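PDB 3R44: fatty acyl CoA synthetase FADD13 (FATTY-ACYL-CoA SYNTHETASE) from Mycobacterium tuberculosis, which belongs to the AMP-binding enzyme family of the ANL clan, pairing a large N-terminal region with a smaller C-terminal domain. Local coordinates for residues S194-S197 / A198-W202; F221-A224 / A225-V229; D207-Y210 / R211-L214. All blocks are in the same frame, centred on the assembly; numbering follows the deposited sequence. Where two conformers were deposited one is given.

Contact 1. Residues S194-S197 / A198-W202. With HIS (histidine), chain B.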
ATOM      1  N   SER A 194       1.610  -8.827 -13.744  1.00 14.10           N
ATOM      2  CA  SER A 194       1.068  -7.638 -13.058  1.00 13.12           C
ATOM      3  C   SER A 194       2.119  -6.838 -12.325  1.00 13.30           C
ATOM      4  O   SER A 194       2.119  -5.636 -12.317  1.00 11.25           O
ATOM      5  CB  SER A 194      -0.213  -8.012 -12.241  1.00 14.05           C
ATOM      6  OG  SER A 194       0.064  -8.889 -11.138  1.00 14.86           O
ATOM      7  N   VAL A 195       3.063  -7.538 -11.721  1.00 13.30           N
ATOM      8  CA  VAL A 195       4.138  -6.956 -11.000  1.00 14.70           C
ATOM      9  C   VAL A 195       5.053  -6.196 -11.968  1.00 13.48           C
ATOM     10  O   VAL A 195       5.474  -5.054 -11.719  1.00 14.41           O
ATOM     11  CB  VAL A 195       4.907  -8.139 -10.263  1.00 15.04           C
ATOM     12  CG1 VAL A 195       6.262  -7.792  -9.838  1.00 16.95           C
ATOM     13  CG2 VAL A 195       4.058  -8.631  -9.088  1.00 19.99           C
ATOM     14  N   HIS A 196       5.377  -6.847 -13.069  1.00 13.97           N
ATOM     15  CA  HIS A 196       6.183  -6.203 -14.100  1.00 14.22           C
ATOM     16  C   HIS A 196       5.474  -4.944 -14.627  1.00 13.54           C
ATOM     17  O   HIS A 196       6.104  -3.909 -14.828  1.00 14.52           O
ATOM     18  CB  HIS A 196       6.446  -7.163 -15.234  1.00 14.31           C
ATOM     19  CG  HIS A 196       7.003  -6.507 -16.459  1.00 21.39           C
ATOM     20  ND1 HIS A 196       6.224  -6.199 -17.560  1.00 24.90           N
ATOM     21  CD2 HIS A 196       8.250  -6.056 -16.730  1.00 23.19           C
ATOM     22  CE1 HIS A 196       6.986  -5.606 -18.469  1.00 29.04           C
ATOM     23  NE2 HIS A 196       8.223  -5.525 -17.997  1.00 25.80           N
ATOM     24  N   SER A 197       4.173  -5.051 -14.857  1.00 13.72           N
ATOM     25  CA  SER A 197       3.417  -3.906 -15.383  0.50 14.60           C
ATOM     26  C   SER A 197       3.412  -2.749 -14.398  1.00 14.93           C
ATOM     27  O   SER A 197       3.570  -1.600 -14.781  1.00 15.15           O
ATOM     28  CB  SER A 197       2.009  -4.330 -15.733  0.50 15.61           C
ATOM     29  OG  SER A 197       2.046  -5.138 -16.899  0.50 16.43           O
ATOM     30  N   ALA A 198       3.259  -3.055 -13.129  1.00 14.17           N
ATOM     31  CA  ALA A 198       3.227  -2.034 -12.125  1.00 14.30           C
ATOM     32  C   ALA A 198       4.583  -1.407 -12.018  1.00 13.98           C
ATOM     33  O   ALA A 198       4.681  -0.197 -11.896  1.00 15.26           O
ATOM     34  CB  ALA A 198       2.816  -2.655 -10.754  1.00 14.62           C
ATOM     35  N   ALA A 199       5.641  -2.221 -12.078  1.00 14.85           N
ATOM     36  CA  ALA A 199       7.004  -1.685 -11.972  1.00 15.65           C
ATOM     37  C   ALA A 199       7.240  -0.776 -13.192  1.00 16.82           C
ATOM     38  O   ALA A 199       7.768   0.334 -13.082  1.00 16.87           O
ATOM     39  CB  ALA A 199       8.054  -2.847 -11.892  1.00 15.76           C
ATOM     40  N   SER A 200       6.846  -1.252 -14.360  1.00 17.00           N
ATOM     41  CA  SER A 200       7.007  -0.459 -15.602  1.00 19.27           C
ATOM     42  C   SER A 200       6.229   0.803 -15.580  1.00 18.38           C
ATOM     43  O   SER A 200       6.706   1.840 -16.039  1.00 17.11           O
ATOM     44  CB  SER A 200       6.519  -1.213 -16.825  1.00 21.24           C
ATOM     45  OG  SER A 200       7.239  -2.386 -16.955  1.00 26.98           O
ATOM     46  N   SER A 201       5.012   0.715 -15.030  1.00 19.11           N
ATOM     47  CA  SER A 201       4.154   1.876 -14.876  1.00 20.10           C
ATOM     48  C   SER A 201       4.873   2.981 -14.073  1.00 19.49           C
ATOM     49  O   SER A 201       5.015   4.103 -14.511  1.00 19.73           O
ATOM     50  CB  SER A 201       2.866   1.500 -14.175  1.00 21.14           C
ATOM     51  OG  SER A 201       2.072   2.643 -14.128  1.00 26.72           O
ATOM     52  N   TRP A 202       5.383   2.620 -12.914  1.00 18.16           N
ATOM     53  CA  TRP A 202       6.133   3.593 -12.105  1.00 19.00           C
ATOM     54  C   TRP A 202       7.363   4.127 -12.835  1.00 17.65           C
ATOM     55  O   TRP A 202       7.571   5.328 -12.965  1.00 19.96           O
ATOM     56  CB  TRP A 202       6.577   2.893 -10.836  1.00 19.16           C
ATOM     57  CG  TRP A 202       5.552   2.834  -9.805  1.00 24.64           C
ATOM     58  CD1 TRP A 202       4.578   1.867  -9.602  1.00 29.72           C
ATOM     59  CD2 TRP A 202       5.428   3.742  -8.756  1.00 29.23           C
ATOM     60  NE1 TRP A 202       3.828   2.181  -8.480  1.00 26.07           N
ATOM     61  CE2 TRP A 202       4.346   3.320  -7.941  1.00 28.66           C
ATOM     62  CE3 TRP A 202       6.107   4.934  -8.432  1.00 30.18           C
ATOM     63  CZ2 TRP A 202       3.920   4.059  -6.825  1.00 31.96           C
ATOM     64  CZ3 TRP A 202       5.709   5.638  -7.324  1.00 32.54           C
ATOM     65  CH2 TRP A 202       4.629   5.192  -6.519  1.00 32.83           C
TER
HETATM   66  N   HIS B 504       5.342  -8.417 -20.963  1.00 43.40           N
HETATM   67  CA  HIS B 504       5.932  -9.338 -19.962  1.00 41.21           C
HETATM   68  C   HIS B 504       4.979  -9.535 -18.803  1.00 42.49           C
HETATM   69  O   HIS B 504       4.522 -10.623 -18.443  1.00 42.23           O
HETATM   70  CB  HIS B 504       7.288  -8.764 -19.500  1.00 41.03           C
HETATM   71  CG  HIS B 504       7.793  -9.301 -18.201  1.00 34.26           C
HETATM   72  ND1 HIS B 504       9.139  -9.265 -17.876  1.00 29.97           N
HETATM   73  CD2 HIS B 504       7.158  -9.879 -17.141  1.00 28.87           C
HETATM   74  CE1 HIS B 504       9.304  -9.790 -16.667  1.00 26.81           C
HETATM   75  NE2 HIS B 504       8.120 -10.158 -16.198  1.00 25.01           N
HETATM   76  OXT HIS B 504       4.626  -8.546 -18.166  1.00 44.43           O
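His196 O takes two donors from the same residue one helical turn later. Ser200 N reaches His196 O at 2.8 Å with an N-H...O angle of 163°, and Ser200 OG at 2.9 Å; the two arrive from opposite faces of the carbonyl plane, the hydroxyl well above it. The hydroxyl can fold back in this way because OG stands beside its own backbone N and anti to the carbonyl carbon (chi1 -60°). In the same position Ser200 OG also lies 3.4 Å above one face of the His196 imidazole, displaced toward the rim.

The opposite face of that ring meets the bound histidine, whose CG sits over the centre of the His196 ring, 3.4 Å above its plane. His196 ND1 lies 2.9 Å from OXT of the bound histidine, a polar approach to its carboxylate. Helix 192-205 carries the whole arrangement, with regular backbone bonds such as Ser201 N to Ser197 O (2.7 Å). Met234 of helix 223-235 touches both His196 and Ser200, while Ile18 of helix 18-28, another residue of the pocket, also touches His196.

The imidazole of this pocket residue thus lies between a serine hydroxyl, itself tied to the helix backbone, and the bound histidine, which probably restricts the rotation of the ring while its ND1 faces OXT.

Contact 2. Residues F221-A224 / A225-V229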
ATOM      1  N   PHE A 221       6.307  -5.671   3.277  1.00 18.50           N
ATOM      2  CA  PHE A 221       5.070  -6.373   3.068  1.00 19.29           C
ATOM      3  C   PHE A 221       3.964  -5.472   2.513  1.00 20.18           C
ATOM      4  O   PHE A 221       2.857  -5.945   2.374  1.00 22.60           O
ATOM      5  CB  PHE A 221       4.593  -7.130   4.325  1.00 19.28           C
ATOM      6  CG  PHE A 221       4.518  -6.263   5.595  1.00 18.41           C
ATOM      7  CD1 PHE A 221       3.510  -5.305   5.753  1.00 18.94           C
ATOM      8  CD2 PHE A 221       5.493  -6.386   6.604  1.00 19.12           C
ATOM      9  CE1 PHE A 221       3.481  -4.451   6.880  1.00 20.98           C
ATOM     10  CE2 PHE A 221       5.455  -5.569   7.740  1.00 20.96           C
ATOM     11  CZ  PHE A 221       4.437  -4.599   7.886  1.00 21.35           C
ATOM     12  N   HIS A 222       4.216  -4.179   2.335  1.00 19.57           N
ATOM     13  CA  HIS A 222       3.249  -3.254   1.744  1.00 20.78           C
ATOM     14  C   HIS A 222       3.465  -3.396   0.237  1.00 19.66           C
ATOM     15  O   HIS A 222       4.597  -3.446  -0.218  1.00 17.56           O
ATOM     16  CB  HIS A 222       3.520  -1.767   2.105  1.00 21.72           C
ATOM     17  CG  HIS A 222       3.228  -1.405   3.525  1.00 28.96           C
ATOM     18  ND1 HIS A 222       2.012  -1.664   4.123  1.00 32.87           N
ATOM     19  CD2 HIS A 222       3.981  -0.770   4.459  1.00 34.36           C
ATOM     20  CE1 HIS A 222       2.044  -1.250   5.380  1.00 32.32           C
ATOM     21  NE2 HIS A 222       3.230  -0.718   5.616  1.00 34.18           N
ATOM     22  N   VAL A 223       2.381  -3.437  -0.523  1.00 19.27           N
ATOM     23  CA  VAL A 223       2.488  -3.643  -1.958  1.00 18.46           C
ATOM     24  C   VAL A 223       3.324  -2.611  -2.645  1.00 16.91           C
ATOM     25  O   VAL A 223       4.081  -2.951  -3.577  1.00 17.41           O
ATOM     26  CB  VAL A 223       1.081  -3.838  -2.612  1.00 19.57           C
ATOM     27  CG1 VAL A 223       0.325  -2.472  -2.735  1.00 23.71           C
ATOM     28  CG2 VAL A 223       1.241  -4.476  -3.936  1.00 20.33           C
ATOM     29  N   ALA A 224       3.268  -1.355  -2.215  1.00 15.86           N
ATOM     30  CA  ALA A 224       4.038  -0.381  -2.907  1.00 17.46           C
ATOM     31  C   ALA A 224       5.523  -0.533  -2.641  1.00 15.97           C
ATOM     32  O   ALA A 224       6.326  -0.183  -3.504  1.00 15.37           O
ATOM     33  CB  ALA A 224       3.584   1.037  -2.577  1.00 18.23           C
ATOM     34  N   ALA A 225       5.902  -1.080  -1.492  1.00 15.59           N
ATOM     35  CA  ALA A 225       7.308  -1.251  -1.201  1.00 15.54           C
ATOM     36  C   ALA A 225       7.806  -2.407  -2.038  1.00 15.47           C
ATOM     37  O   ALA A 225       8.922  -2.392  -2.554  1.00 16.23           O
ATOM     38  CB  ALA A 225       7.550  -1.502   0.307  1.00 15.22           C
ATOM     39  N   LEU A 226       6.981  -3.446  -2.218  1.00 16.51           N
ATOM     40  CA  LEU A 226       7.386  -4.534  -3.065  1.00 16.62           C
ATOM     41  C   LEU A 226       7.598  -4.103  -4.518  1.00 14.70           C
ATOM     42  O   LEU A 226       8.575  -4.461  -5.175  1.00 15.79           O
ATOM     43  CB  LEU A 226       6.300  -5.631  -2.999  1.00 17.72           C
ATOM     44  CG  LEU A 226       6.632  -6.941  -3.609  1.00 25.13           C
ATOM     45  CD1 LEU A 226       8.108  -7.248  -3.268  1.00 26.84           C
ATOM     46  CD2 LEU A 226       5.583  -8.029  -3.080  1.00 25.68           C
ATOM     47  N   THR A 227       6.653  -3.364  -5.036  1.00 14.92           N
ATOM     48  CA  THR A 227       6.774  -2.803  -6.386  1.00 15.66           C
ATOM     49  C   THR A 227       8.039  -1.935  -6.520  1.00 15.68           C
ATOM     50  O   THR A 227       8.732  -2.029  -7.546  1.00 13.85           O
ATOM     51  CB  THR A 227       5.477  -2.088  -6.749  1.00 16.48           C
ATOM     52  OG1 THR A 227       4.419  -3.062  -6.732  1.00 18.36           O
ATOM     53  CG2 THR A 227       5.576  -1.433  -8.131  1.00 17.72           C
ATOM     54  N   THR A 228       8.394  -1.158  -5.475  1.00 14.90           N
ATOM     55  CA  THR A 228       9.627  -0.345  -5.435  1.00 14.05           C
ATOM     56  C   THR A 228      10.854  -1.200  -5.552  1.00 13.57           C
ATOM     57  O   THR A 228      11.765  -0.897  -6.295  1.00 12.17           O
ATOM     58  CB  THR A 228       9.749   0.413  -4.128  1.00 14.32           C
ATOM     59  OG1 THR A 228       8.650   1.295  -4.025  1.00 16.98           O
ATOM     60  CG2 THR A 228      11.061   1.231  -3.978  1.00 15.47           C
ATOM     61  N   VAL A 229      10.884  -2.305  -4.845  1.00 12.79           N
ATOM     62  CA  VAL A 229      12.036  -3.213  -4.950  1.00 14.60           C
ATOM     63  C   VAL A 229      12.203  -3.720  -6.404  1.00 14.11           C
ATOM     64  O   VAL A 229      13.299  -3.766  -6.975  1.00 13.93           O
ATOM     65  CB  VAL A 229      11.857  -4.377  -3.965  1.00 14.35           C
ATOM     66  CG1 VAL A 229      12.799  -5.604  -4.280  1.00 14.54           C
ATOM     67  CG2 VAL A 229      11.939  -3.888  -2.487  1.00 15.37           C
TER
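Thr228 OG1 and Ala224 O form the closest polar pair here, a 2.8 Å hydrogen bond given by the hydroxyl to the carbonyl one turn back. Thr228 N donates to the same Ala224 O at 3.0 Å, and the two donors come from opposite faces of the carbonyl plane, so Ala224 O is held on both sides. With chi1 at -62°, the hydroxyl lies beside its own backbone N and the methyl CG2 is directed anti to that nitrogen.

Thr227 shares this side-chain conformation but has a different balance of partners. Thr227 N binds Val223 O at 3.0 Å in an almost straight bond (173°). Thr227 OG1 lies 3.2 Å from Val223 O as well, yet Cys321 O is another acceptor for that single proton, so the intrahelical bond is not settled.

Further back, His222 occupies the N-cap position of helix 223-235. His222 O receives Leu226 N at 3.1 Å, and Ala225 N at 3.0 Å in a weak, bent bond. Phe221 CE1 lies 3.8 Å above one face of the His222 ring, offset toward its rim.

The helix belongs to the beta-alpha-beta unit formed with strands 213-216 and 238-241. Ala225 and Val229 pack on Leu216 of the first of these strands, while Val223 and Leu226 meet Phe174 of strand 172-178.

Two successive threonines therefore place their hydroxyls differently, although their first torsions are almost the same: that of Thr228 is satisfied by its own helix, whereas that of Thr227 has Cys321 O, in a loop, as a partner outside the helix.

Contact 3. Residues D207-Y210 / R211-L214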
ATOM      1  N   ASP A 207      10.087  10.483 -12.547  1.00 17.41           N
ATOM      2  CA  ASP A 207      11.427  10.794 -12.992  1.00 17.45           C
ATOM      3  C   ASP A 207      12.434   9.944 -12.217  1.00 17.60           C
ATOM      4  O   ASP A 207      13.055  10.416 -11.276  1.00 16.20           O
ATOM      5  CB  ASP A 207      11.707  12.292 -12.856  1.00 19.32           C
ATOM      6  CG  ASP A 207      13.117  12.698 -13.321  1.00 23.62           C
ATOM      7  OD1 ASP A 207      13.916  11.906 -13.923  1.00 23.40           O
ATOM      8  OD2 ASP A 207      13.420  13.870 -13.070  1.00 30.55           O
ATOM      9  N   VAL A 208      12.563   8.676 -12.589  1.00 16.60           N
ATOM     10  CA  VAL A 208      13.560   7.770 -12.003  1.00 17.44           C
ATOM     11  C   VAL A 208      14.637   7.513 -13.058  1.00 18.46           C
ATOM     12  O   VAL A 208      14.314   7.432 -14.275  1.00 20.32           O
ATOM     13  CB  VAL A 208      12.951   6.465 -11.499  1.00 18.18           C
ATOM     14  CG1 VAL A 208      12.271   5.665 -12.637  1.00 20.10           C
ATOM     15  CG2 VAL A 208      14.028   5.608 -10.742  1.00 18.13           C
ATOM     16  N   ARG A 209      15.899   7.434 -12.617  1.00 16.85           N
ATOM     17  CA  ARG A 209      17.073   7.405 -13.514  1.00 17.09           C
ATOM     18  C   ARG A 209      17.997   6.252 -13.185  1.00 17.11           C
ATOM     19  O   ARG A 209      18.077   5.822 -12.037  1.00 13.96           O
ATOM     20  CB  ARG A 209      17.830   8.723 -13.385  1.00 17.84           C
ATOM     21  CG  ARG A 209      16.961   9.950 -13.607  1.00 17.76           C
ATOM     22  CD  ARG A 209      17.734  11.220 -13.352  1.00 21.29           C
ATOM     23  NE  ARG A 209      16.819  12.339 -13.330  1.00 22.00           N
ATOM     24  CZ  ARG A 209      17.194  13.578 -13.039  1.00 25.06           C
ATOM     25  NH1 ARG A 209      18.451  13.839 -12.716  1.00 24.12           N
ATOM     26  NH2 ARG A 209      16.289  14.548 -13.046  1.00 26.42           N
ATOM     27  N   TYR A 210      18.660   5.737 -14.215  1.00 17.72           N
ATOM     28  CA  TYR A 210      19.704   4.751 -14.060  1.00 16.94           C
ATOM     29  C   TYR A 210      20.689   5.240 -13.025  1.00 17.71           C
ATOM     30  O   TYR A 210      21.097   6.404 -13.064  1.00 15.43           O
ATOM     31  CB  TYR A 210      20.410   4.537 -15.372  1.00 18.72           C
ATOM     32  CG  TYR A 210      21.545   3.533 -15.304  1.00 20.34           C
ATOM     33  CD1 TYR A 210      21.367   2.291 -14.716  1.00 21.69           C
ATOM     34  CD2 TYR A 210      22.812   3.833 -15.825  1.00 26.03           C
ATOM     35  CE1 TYR A 210      22.432   1.333 -14.658  1.00 25.51           C
ATOM     36  CE2 TYR A 210      23.874   2.889 -15.767  1.00 27.32           C
ATOM     37  CZ  TYR A 210      23.659   1.641 -15.173  1.00 30.32           C
ATOM     38  OH  TYR A 210      24.675   0.707 -15.099  1.00 34.61           O
ATOM     39  N   ARG A 211      21.044   4.353 -12.095  1.00 16.99           N
ATOM     40  CA  ARG A 211      21.970   4.607 -10.992  1.00 17.53           C
ATOM     41  C   ARG A 211      21.397   5.514  -9.860  1.00 17.49           C
ATOM     42  O   ARG A 211      22.123   5.825  -8.921  1.00 18.95           O
ATOM     43  CB  ARG A 211      23.332   5.129 -11.516  1.00 19.12           C
ATOM     44  CG  ARG A 211      24.004   4.168 -12.495  1.00 24.14           C
ATOM     45  CD  ARG A 211      25.442   4.476 -12.908  1.00 33.02           C
ATOM     46  NE  ARG A 211      26.322   4.138 -11.795  1.00 42.24           N
ATOM     47  CZ  ARG A 211      27.137   3.084 -11.729  1.00 47.72           C
ATOM     48  NH1 ARG A 211      27.276   2.241 -12.755  1.00 49.88           N
ATOM     49  NH2 ARG A 211      27.855   2.896 -10.623  1.00 51.56           N
ATOM     50  N   ASP A 212      20.104   5.895  -9.917  1.00 17.65           N
ATOM     51  CA  ASP A 212      19.490   6.588  -8.781  1.00 15.89           C
ATOM     52  C   ASP A 212      19.638   5.664  -7.535  1.00 15.94           C
ATOM     53  O   ASP A 212      19.726   4.436  -7.624  1.00 14.71           O
ATOM     54  CB  ASP A 212      17.993   6.884  -8.990  1.00 16.28           C
ATOM     55  CG  ASP A 212      17.709   8.188  -9.712  1.00 17.97           C
ATOM     56  OD1 ASP A 212      18.602   9.073  -9.822  1.00 18.17           O
ATOM     57  OD2 ASP A 212      16.538   8.382 -10.186  1.00 15.62           O
ATOM     58  N   ARG A 213      19.677   6.306  -6.375  1.00 15.73           N
ATOM     59  CA  ARG A 213      19.712   5.649  -5.086  1.00 14.70           C
ATOM     60  C   ARG A 213      18.431   5.976  -4.342  1.00 14.17           C
ATOM     61  O   ARG A 213      18.069   7.157  -4.173  1.00 13.37           O
ATOM     62  CB  ARG A 213      20.953   6.106  -4.326  1.00 14.90           C
ATOM     63  CG  ARG A 213      22.153   5.930  -5.147  1.00 16.82           C
ATOM     64  CD  ARG A 213      23.462   6.302  -4.526  1.00 18.01           C
ATOM     65  NE  ARG A 213      23.912   5.538  -3.361  1.00 16.39           N
ATOM     66  CZ  ARG A 213      24.653   4.438  -3.415  1.00 20.19           C
ATOM     67  NH1 ARG A 213      24.933   3.907  -4.581  1.00 20.09           N
ATOM     68  NH2 ARG A 213      25.112   3.872  -2.295  1.00 20.71           N
ATOM     69  N   LEU A 214      17.724   4.940  -3.902  1.00 13.92           N
ATOM     70  CA  LEU A 214      16.350   5.096  -3.455  1.00 12.53           C
ATOM     71  C   LEU A 214      16.204   4.576  -2.032  1.00 13.57           C
ATOM     72  O   LEU A 214      16.461   3.387  -1.737  1.00 13.53           O
ATOM     73  CB  LEU A 214      15.385   4.390  -4.444  1.00 13.09           C
ATOM     74  CG  LEU A 214      13.896   4.625  -4.148  1.00 15.52           C
ATOM     75  CD1 LEU A 214      13.057   4.390  -5.408  1.00 16.19           C
ATOM     76  CD2 LEU A 214      13.437   3.655  -3.052  1.00 15.51           C
TER
HETATM   77  O   HOH W   1      21.147   8.830 -11.113  1.00 28.71           O
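Arg209 and Asp212 close a type II beta turn that leads from the loop after helix 192-205 into strand 213-216 of the central mixed sheet. Asp212 N donates to Arg209 O at 2.9 Å, and the aspartate side chain returns a second link, with Arg209 N bound to Asp212 OD2 at 2.7 Å. That N-H meets the carboxylate from well above its plane. It can do so because Asp212 CG is held beside its own backbone N (chi1 -87°), bringing the carboxylate back over the turn. Arg287 forms a salt bridge with the same oxygen, so OD2 is gripped by both backbone and guanidinium, which would probably favour its charged form.

The side chain of Arg209 leads the other way. Extended from CG to NE, it meets Asp207 side-on: Arg209 NE binds Asp207 OD1 at 3.0 Å in a virtually straight bond, and Arg209 NH2 binds Asp207 OD2 at 2.9 Å as a salt bridge. Each oxygen of Asp207 is met on its syn side.

At the turn's middle, Arg211 has the left-handed backbone conformation (phi 73°), and its side chain runs alongside that of Tyr210. Arg211 CG makes a CH-pi contact 3.5 Å from the centroid of the Tyr210 ring, over the face; farther out the chain turns about the CG-CD bond (chi3 75°), leaving the guanidinium nearly perpendicular to the ring. A water bridges the turn, donating to Tyr210 O and, at 2.9 Å, to Asp212 OD1.

The three contacts follow the chain in the order 1, 3, 2: helix 192-205, the turn into strand 213-216, then helix 223-235. Contacts 1 and 2, with centres 11 Å apart, meet through one methyl, Thr227 CG2, which lies 3.7 Å from Trp202 CD1 and also packs on Ala198 CB. Contact 3 joins contact 2 where Leu214 CD2 approaches Thr228 CG2 at 3.5 Å, strand against helix. Contacts 1 and 3 do not touch; their nearest atoms are about 5 Å apart. Of the three, contact 1 holds a residue of the histidine pocket, whereas the Thr227 side chain in contact 2 is about 12 Å from the ligand.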